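Local coordinates for uncharacterized protein (PDB 1ZBP) that is of unknown function but belongs to the ImpE family and combines an N-terminal helical part with a mainly antiparallel beta part, at residues A[207-218]-A[235-243]; A[39-47]-A[182-190]. One frame throughout, in Å; residues are numbered along the deposited sequence.

Interaction 1: A[207-218]-A[235-243]; sequences PMTYVDSESDAQ and YLGLGLKCW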
# COMPACT_ATOMS: atom_id res chain seq x y z
N PRO A 207 -1.20 -1.88 -0.98
CA PRO A 207 -1.43 -0.47 -1.30
C PRO A 207 -0.49 -0.16 -2.48
O PRO A 207 0.71 -0.42 -2.42
CB PRO A 207 -1.07 0.25 0.00
CG PRO A 207 -0.07 -0.65 0.64
CD PRO A 207 -0.66 -2.03 0.38
N MSE A 208 -1.06 0.36 -3.56
CA MSE A 208 -0.35 0.68 -4.79
C MSE A 208 0.35 2.05 -4.76
O MSE A 208 1.08 2.39 -5.69
CB MSE A 208 -1.35 0.62 -5.96
CG MSE A 208 -0.95 -0.26 -7.13
SE MSE A 208 -0.37 -2.06 -6.68
CE MSE A 208 0.29 -2.53 -8.46
N THR A 209 0.13 2.81 -3.70
CA THR A 209 0.72 4.15 -3.57
C THR A 209 1.50 4.29 -2.26
O THR A 209 1.24 3.56 -1.31
CB THR A 209 -0.39 5.23 -3.60
OG1 THR A 209 0.20 6.52 -3.79
CG2 THR A 209 -1.17 5.22 -2.31
N TYR A 210 2.46 5.21 -2.20
CA TYR A 210 3.22 5.39 -0.96
C TYR A 210 2.38 5.98 0.15
O TYR A 210 1.40 6.65 -0.10
CB TYR A 210 4.45 6.26 -1.21
CG TYR A 210 5.49 5.56 -2.04
CD1 TYR A 210 6.09 4.38 -1.57
CD2 TYR A 210 5.82 6.00 -3.30
CE1 TYR A 210 6.99 3.67 -2.35
CE2 TYR A 210 6.71 5.30 -4.09
CZ TYR A 210 7.29 4.15 -3.61
OH TYR A 210 8.19 3.48 -4.40
N VAL A 211 2.78 5.73 1.40
CA VAL A 211 2.04 6.21 2.56
C VAL A 211 2.05 7.73 2.72
O VAL A 211 1.10 8.32 3.24
CB VAL A 211 2.54 5.52 3.86
CG1 VAL A 211 3.92 6.04 4.26
CG2 VAL A 211 1.54 5.71 4.98
N ASP A 212 3.12 8.38 2.26
CA ASP A 212 3.22 9.83 2.37
C ASP A 212 2.51 10.61 1.25
O ASP A 212 2.42 11.84 1.33
CB ASP A 212 4.68 10.27 2.43
CG ASP A 212 5.34 9.92 3.75
OD1 ASP A 212 4.87 10.44 4.79
OD2 ASP A 212 6.31 9.14 3.75
N SER A 213 2.02 9.93 0.22
CA SER A 213 1.36 10.64 -0.87
C SER A 213 0.35 11.67 -0.35
O SER A 213 -0.51 11.36 0.47
CB SER A 213 0.70 9.64 -1.84
OG SER A 213 -0.01 8.64 -1.17
N GLU A 214 0.49 12.91 -0.84
CA GLU A 214 -0.35 14.04 -0.42
C GLU A 214 -1.29 14.67 -1.46
O GLU A 214 -2.47 14.90 -1.18
CB GLU A 214 0.56 15.14 0.17
CG GLU A 214 -0.14 16.47 0.48
CD GLU A 214 -1.27 16.33 1.48
OE1 GLU A 214 -2.35 15.83 1.09
OE2 GLU A 214 -1.07 16.71 2.66
N SER A 215 -0.78 14.97 -2.65
CA SER A 215 -1.62 15.59 -3.67
C SER A 215 -2.67 14.61 -4.13
O SER A 215 -2.60 13.42 -3.83
CB SER A 215 -0.78 16.02 -4.87
OG SER A 215 -0.30 14.90 -5.59
N ASP A 216 -3.66 15.11 -4.86
CA ASP A 216 -4.72 14.24 -5.36
C ASP A 216 -4.21 13.34 -6.47
O ASP A 216 -4.76 12.26 -6.70
CB ASP A 216 -5.92 15.07 -5.83
CG ASP A 216 -6.68 15.71 -4.67
OD1 ASP A 216 -6.88 15.03 -3.63
OD2 ASP A 216 -7.12 16.87 -4.80
N ALA A 217 -3.15 13.77 -7.16
CA ALA A 217 -2.57 12.96 -8.23
C ALA A 217 -1.78 11.81 -7.61
O ALA A 217 -1.72 10.72 -8.17
CB ALA A 217 -1.66 13.81 -9.12
N GLN A 218 -1.17 12.05 -6.46
CA GLN A 218 -0.40 11.02 -5.76
C GLN A 218 -1.34 9.96 -5.15
O GLN A 218 -1.11 8.76 -5.27
CB GLN A 218 0.46 11.68 -4.69
CG GLN A 218 1.65 12.44 -5.28
CD GLN A 218 2.11 13.63 -4.44
OE1 GLN A 218 1.80 13.73 -3.25
NE2 GLN A 218 2.87 14.52 -5.07
N TYR A 235 15.53 8.87 0.46
CA TYR A 235 14.47 9.42 -0.37
C TYR A 235 13.14 8.67 -0.15
O TYR A 235 13.07 7.46 -0.32
CB TYR A 235 14.87 9.32 -1.84
CG TYR A 235 16.13 10.08 -2.18
CD1 TYR A 235 16.09 11.45 -2.48
CD2 TYR A 235 17.38 9.46 -2.15
CE1 TYR A 235 17.26 12.17 -2.74
CE2 TYR A 235 18.55 10.17 -2.41
CZ TYR A 235 18.49 11.51 -2.70
OH TYR A 235 19.65 12.22 -2.95
N LEU A 236 12.10 9.40 0.24
CA LEU A 236 10.80 8.79 0.46
C LEU A 236 10.01 8.94 -0.82
O LEU A 236 10.43 9.64 -1.72
CB LEU A 236 10.06 9.46 1.61
CG LEU A 236 10.70 9.35 2.98
CD1 LEU A 236 9.71 9.88 4.02
CD2 LEU A 236 11.06 7.90 3.29
N GLY A 237 8.87 8.28 -0.93
CA GLY A 237 8.10 8.38 -2.16
C GLY A 237 6.75 9.03 -1.99
O GLY A 237 6.26 9.21 -0.88
N LEU A 238 6.15 9.39 -3.12
CA LEU A 238 4.84 10.02 -3.12
C LEU A 238 4.14 9.57 -4.40
O LEU A 238 4.67 9.74 -5.51
CB LEU A 238 4.96 11.55 -3.11
CG LEU A 238 5.75 12.18 -1.96
CD1 LEU A 238 5.90 13.68 -2.19
CD2 LEU A 238 5.04 11.92 -0.65
N GLY A 239 2.96 9.00 -4.25
CA GLY A 239 2.23 8.54 -5.41
C GLY A 239 2.53 7.09 -5.75
O GLY A 239 2.94 6.33 -4.88
N LEU A 240 2.35 6.72 -7.02
CA LEU A 240 2.56 5.36 -7.53
C LEU A 240 3.95 4.78 -7.20
O LEU A 240 4.96 5.41 -7.43
CB LEU A 240 2.33 5.38 -9.05
CG LEU A 240 2.27 4.01 -9.74
CD1 LEU A 240 1.01 3.27 -9.28
CD2 LEU A 240 2.28 4.19 -11.25
N LYS A 241 4.00 3.56 -6.67
CA LYS A 241 5.28 2.96 -6.35
C LYS A 241 6.08 2.65 -7.62
O LYS A 241 5.50 2.37 -8.67
CB LYS A 241 5.08 1.69 -5.50
CG LYS A 241 4.39 1.96 -4.15
CD LYS A 241 4.32 0.71 -3.26
CE LYS A 241 3.63 1.01 -1.91
NZ LYS A 241 3.59 -0.19 -1.01
N CYS A 242 7.40 2.70 -7.51
CA CYS A 242 8.30 2.45 -8.64
C CYS A 242 9.33 1.55 -7.95
O CYS A 242 9.78 1.88 -6.87
CB CYS A 242 8.91 3.79 -9.15
SG CYS A 242 9.27 4.03 -10.99
N TRP A 243 9.68 0.42 -8.56
CA TRP A 243 10.64 -0.53 -8.01
C TRP A 243 11.89 -0.62 -8.85
O TRP A 243 11.86 -0.41 -10.07
CB TRP A 243 10.03 -1.96 -7.92
CG TRP A 243 9.06 -2.20 -6.79
CD1 TRP A 243 8.58 -1.28 -5.91
CD2 TRP A 243 8.45 -3.45 -6.43
NE1 TRP A 243 7.71 -1.87 -5.02
CE2 TRP A 243 7.61 -3.21 -5.32
CE3 TRP A 243 8.52 -4.76 -6.94
CZ2 TRP A 243 6.86 -4.20 -4.70
CZ3 TRP A 243 7.76 -5.77 -6.32
CH2 TRP A 243 6.94 -5.48 -5.22
O HOH W 1 5.97 7.65 1.41

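Interaction 2: A[39-47]-A[182-190]; sequences ELLCIDGDF and TSLLESVWR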
# COMPACT_ATOMS: atom_id res chain seq x y z
N GLU A 39 -15.37 4.59 -1.50
CA GLU A 39 -14.16 4.25 -2.24
C GLU A 39 -13.25 5.47 -2.36
O GLU A 39 -12.06 5.40 -2.02
CB GLU A 39 -14.49 3.70 -3.63
CG GLU A 39 -14.81 2.21 -3.64
CD GLU A 39 -15.06 1.66 -5.03
OE1 GLU A 39 -15.04 0.43 -5.20
OE2 GLU A 39 -15.29 2.47 -5.97
N LEU A 40 -13.82 6.58 -2.81
CA LEU A 40 -13.05 7.81 -2.98
C LEU A 40 -12.61 8.39 -1.64
O LEU A 40 -11.78 9.31 -1.59
CB LEU A 40 -13.87 8.84 -3.78
CG LEU A 40 -14.40 8.32 -5.13
CD1 LEU A 40 -15.13 9.44 -5.87
CD2 LEU A 40 -13.26 7.78 -5.98
N LEU A 41 -13.16 7.87 -0.55
CA LEU A 41 -12.78 8.33 0.79
C LEU A 41 -11.51 7.61 1.24
O LEU A 41 -10.66 8.19 1.94
CB LEU A 41 -13.91 8.05 1.79
CG LEU A 41 -15.00 9.14 1.83
CD1 LEU A 41 -16.16 8.67 2.70
CD2 LEU A 41 -14.42 10.44 2.38
N CYS A 42 -11.38 6.35 0.85
CA CYS A 42 -10.20 5.58 1.20
C CYS A 42 -8.99 6.09 0.41
O CYS A 42 -7.87 6.14 0.94
CB CYS A 42 -10.43 4.09 0.91
SG CYS A 42 -11.68 3.39 1.99
N ILE A 43 -9.22 6.49 -0.84
CA ILE A 43 -8.16 7.02 -1.67
C ILE A 43 -7.64 8.34 -1.07
O ILE A 43 -6.44 8.62 -1.10
CB ILE A 43 -8.65 7.29 -3.11
CG1 ILE A 43 -9.10 5.99 -3.76
CG2 ILE A 43 -7.53 7.90 -3.94
CD1 ILE A 43 -9.68 6.17 -5.14
N ASP A 44 -8.55 9.13 -0.51
CA ASP A 44 -8.18 10.41 0.08
C ASP A 44 -7.45 10.19 1.40
O ASP A 44 -6.73 11.07 1.88
CB ASP A 44 -9.43 11.25 0.33
CG ASP A 44 -9.12 12.59 0.96
OD1 ASP A 44 -8.78 12.63 2.17
OD2 ASP A 44 -9.21 13.62 0.26
N GLY A 45 -7.66 9.02 1.99
CA GLY A 45 -7.01 8.71 3.25
C GLY A 45 -7.85 9.02 4.48
O GLY A 45 -7.44 8.74 5.60
N ASP A 46 -9.02 9.62 4.28
CA ASP A 46 -9.88 9.94 5.42
C ASP A 46 -10.52 8.63 5.87
O ASP A 46 -11.65 8.30 5.49
CB ASP A 46 -10.97 10.95 5.03
CG ASP A 46 -11.62 11.61 6.25
OD1 ASP A 46 -11.62 11.00 7.34
OD2 ASP A 46 -12.15 12.73 6.11
N PHE A 47 -9.79 7.86 6.68
CA PHE A 47 -10.29 6.57 7.14
C PHE A 47 -11.42 6.70 8.18
O PHE A 47 -12.41 5.98 8.11
CB PHE A 47 -9.13 5.75 7.72
CG PHE A 47 -7.95 5.63 6.80
CD1 PHE A 47 -8.11 5.12 5.51
CD2 PHE A 47 -6.69 6.04 7.20
CE1 PHE A 47 -7.02 5.02 4.66
CE2 PHE A 47 -5.59 5.94 6.35
CZ PHE A 47 -5.76 5.44 5.08
N THR A 182 -10.65 -3.75 -10.66
CA THR A 182 -11.99 -3.93 -11.20
C THR A 182 -12.94 -3.01 -10.47
O THR A 182 -14.14 -3.25 -10.44
CB THR A 182 -12.42 -5.39 -11.06
OG1 THR A 182 -12.49 -5.74 -9.68
CG2 THR A 182 -11.40 -6.29 -11.77
N SER A 183 -12.39 -1.94 -9.91
CA SER A 183 -13.17 -0.97 -9.16
C SER A 183 -12.27 0.22 -8.92
O SER A 183 -11.06 0.10 -9.02
CB SER A 183 -13.57 -1.56 -7.82
OG SER A 183 -12.46 -1.49 -6.92
N LEU A 184 -12.88 1.36 -8.59
CA LEU A 184 -12.16 2.60 -8.34
C LEU A 184 -11.08 2.44 -7.27
O LEU A 184 -9.89 2.65 -7.52
CB LEU A 184 -13.15 3.69 -7.89
CG LEU A 184 -14.46 3.89 -8.69
CD1 LEU A 184 -15.47 4.64 -7.84
CD2 LEU A 184 -14.18 4.65 -10.00
N LEU A 185 -11.50 2.09 -6.06
CA LEU A 185 -10.57 1.92 -4.94
C LEU A 185 -9.48 0.89 -5.24
O LEU A 185 -8.31 1.10 -4.90
CB LEU A 185 -11.34 1.51 -3.69
CG LEU A 185 -10.54 1.24 -2.41
CD1 LEU A 185 -9.54 2.37 -2.15
CD2 LEU A 185 -11.50 1.09 -1.25
N GLU A 186 -9.85 -0.22 -5.87
CA GLU A 186 -8.87 -1.24 -6.19
C GLU A 186 -7.71 -0.72 -7.04
O GLU A 186 -6.69 -1.39 -7.18
CB GLU A 186 -9.54 -2.43 -6.88
CG GLU A 186 -10.50 -3.22 -6.00
CD GLU A 186 -10.87 -4.55 -6.62
OE1 GLU A 186 -10.54 -4.76 -7.80
OE2 GLU A 186 -11.49 -5.40 -5.94
N SER A 187 -7.85 0.48 -7.60
CA SER A 187 -6.77 1.04 -8.40
C SER A 187 -5.54 1.32 -7.53
O SER A 187 -4.41 1.17 -7.99
CB SER A 187 -7.23 2.32 -9.13
OG SER A 187 -7.69 3.30 -8.21
N VAL A 188 -5.77 1.72 -6.27
CA VAL A 188 -4.66 1.98 -5.32
C VAL A 188 -4.51 0.89 -4.23
O VAL A 188 -3.47 0.81 -3.59
CB VAL A 188 -4.76 3.40 -4.64
CG1 VAL A 188 -4.54 4.49 -5.69
CG2 VAL A 188 -6.10 3.58 -3.97
N TRP A 189 -5.55 0.08 -4.01
CA TRP A 189 -5.51 -1.04 -3.05
C TRP A 189 -5.83 -2.25 -3.92
O TRP A 189 -6.99 -2.68 -4.01
CB TRP A 189 -6.57 -0.90 -1.94
CG TRP A 189 -6.27 0.20 -0.95
CD1 TRP A 189 -5.14 0.95 -0.90
CD2 TRP A 189 -7.11 0.66 0.12
NE1 TRP A 189 -5.22 1.86 0.14
CE2 TRP A 189 -6.42 1.71 0.77
CE3 TRP A 189 -8.38 0.30 0.58
CZ2 TRP A 189 -6.95 2.39 1.87
CZ3 TRP A 189 -8.91 0.98 1.68
CH2 TRP A 189 -8.19 2.02 2.30
N ARG A 190 -4.79 -2.80 -4.56
CA ARG A 190 -4.94 -3.90 -5.50
C ARG A 190 -4.95 -5.31 -4.93
O ARG A 190 -4.14 -5.66 -4.07
CB ARG A 190 -3.84 -3.79 -6.56
CG ARG A 190 -4.16 -4.45 -7.91
CD ARG A 190 -5.21 -3.68 -8.71
NE ARG A 190 -4.75 -2.35 -9.08
CZ ARG A 190 -3.79 -2.11 -9.97
NH1 ARG A 190 -3.43 -0.86 -10.25
NH2 ARG A 190 -3.21 -3.13 -10.60

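Interaction 1: A[207-218]-A[235-243]
Y210 lies with its ring sandwiched between backbone and aliphatic chain: G237 N sits over one face and K241 CG over the opposite one, 3.8 Å from the ring centroid and 19° off its normal, a CH-pi contact. G237 makes the first side possible, since its bare CA lets the backbone come down to 3.4 Å between Y210 CD2 and G237 C. Y210 is fixed at both ends. Its N bonds G239 O (2.9 Å), and with the weak bond K241 N to M208 O (3.3 Å) this brackets a single bridge at T209 and L240; its OH accepts a weak bond from C242 N, with D147 a stronger partner. K241 runs extended beyond CG, carrying NZ past the ring to a weak bond with P207 O (3.2 Å); E157 takes the charge in a salt bridge. G239, at phi 92°, holds a backbone shape that calls for glycine, and its CA points a hydrogen at Q218 O (3.4 Å). The amide end of Q218 lies beside L238 CB, and OE1 accepts from E214 N (2.9 Å). A water joins D212 N and OD2 to G237 O, and R151 pairs with D212. Segment 207-218 passes through a type I turn, Y210 to S213, and Q218 N bonds S215 OG (3.1 Å), which with S215 N to Q218 OE1 makes the capping box starting helix 216-219.

Interaction 2: A[39-47]-A[182-190]
C42 and W189 meet as sulfur against aromatic and as carbon against carbon. SG stands 4.6 Å from the centroid of the indole six-membered ring, 56° off its normal and therefore oblique, while C42 CB is 3.4 Å from W189 CH2. The one ring-to-ring contact across the segments is F47 with W189: F47 CE1 comes in at the indole edge, near its plane, 3.8 Å from CZ2. Aliphatic packing centres on L185, where chi1 178° sends CG toward helix 31-44 and CD1 touches both C42 CB (3.6 Å) and I43 CG1 (4.0 Å); the same methyl lies over an indole face. I43 CG1 also reaches V188 CG2 at 3.9 Å, the side chains crossing at about a right angle. A polar residue enters through its aliphatic part: E39 lays CG 3.5 Å from L185 CB. No hydrogen bond crosses the contact. The C-terminal half of helix 31-44, with F47 starting helix 47-60, packs on the turn before strand 189-196 and on W189, its first residue. Helix 65-84 lies against the same cluster, V75 touching C42, L71 L185 and A78 W189, while helix 13-25 meets L40 and I43.

Interaction 2 closes before interaction 1 opens along the chain, and their centres are about 13 Å apart. The two touch directly: M208 N and V188 O are modelled 2.4 Å apart, probably a hydrogen bond, though the short distance makes the exact geometry doubtful, and P207 CA packs 4.0 Å from W189 CD1. Both reach the eight-stranded antiparallel sheet, in which strands 189-196 and 202-207 are neighbours and 202-207 is outermost within the chain; strand 242-245 lies farther across. Interaction 2 joins the N-terminal helices to the beta part, and interaction 1 continues the buried packing within the beta part, tying the exit of strand 202-207 to segment 235-243; they meet at P207 and M208.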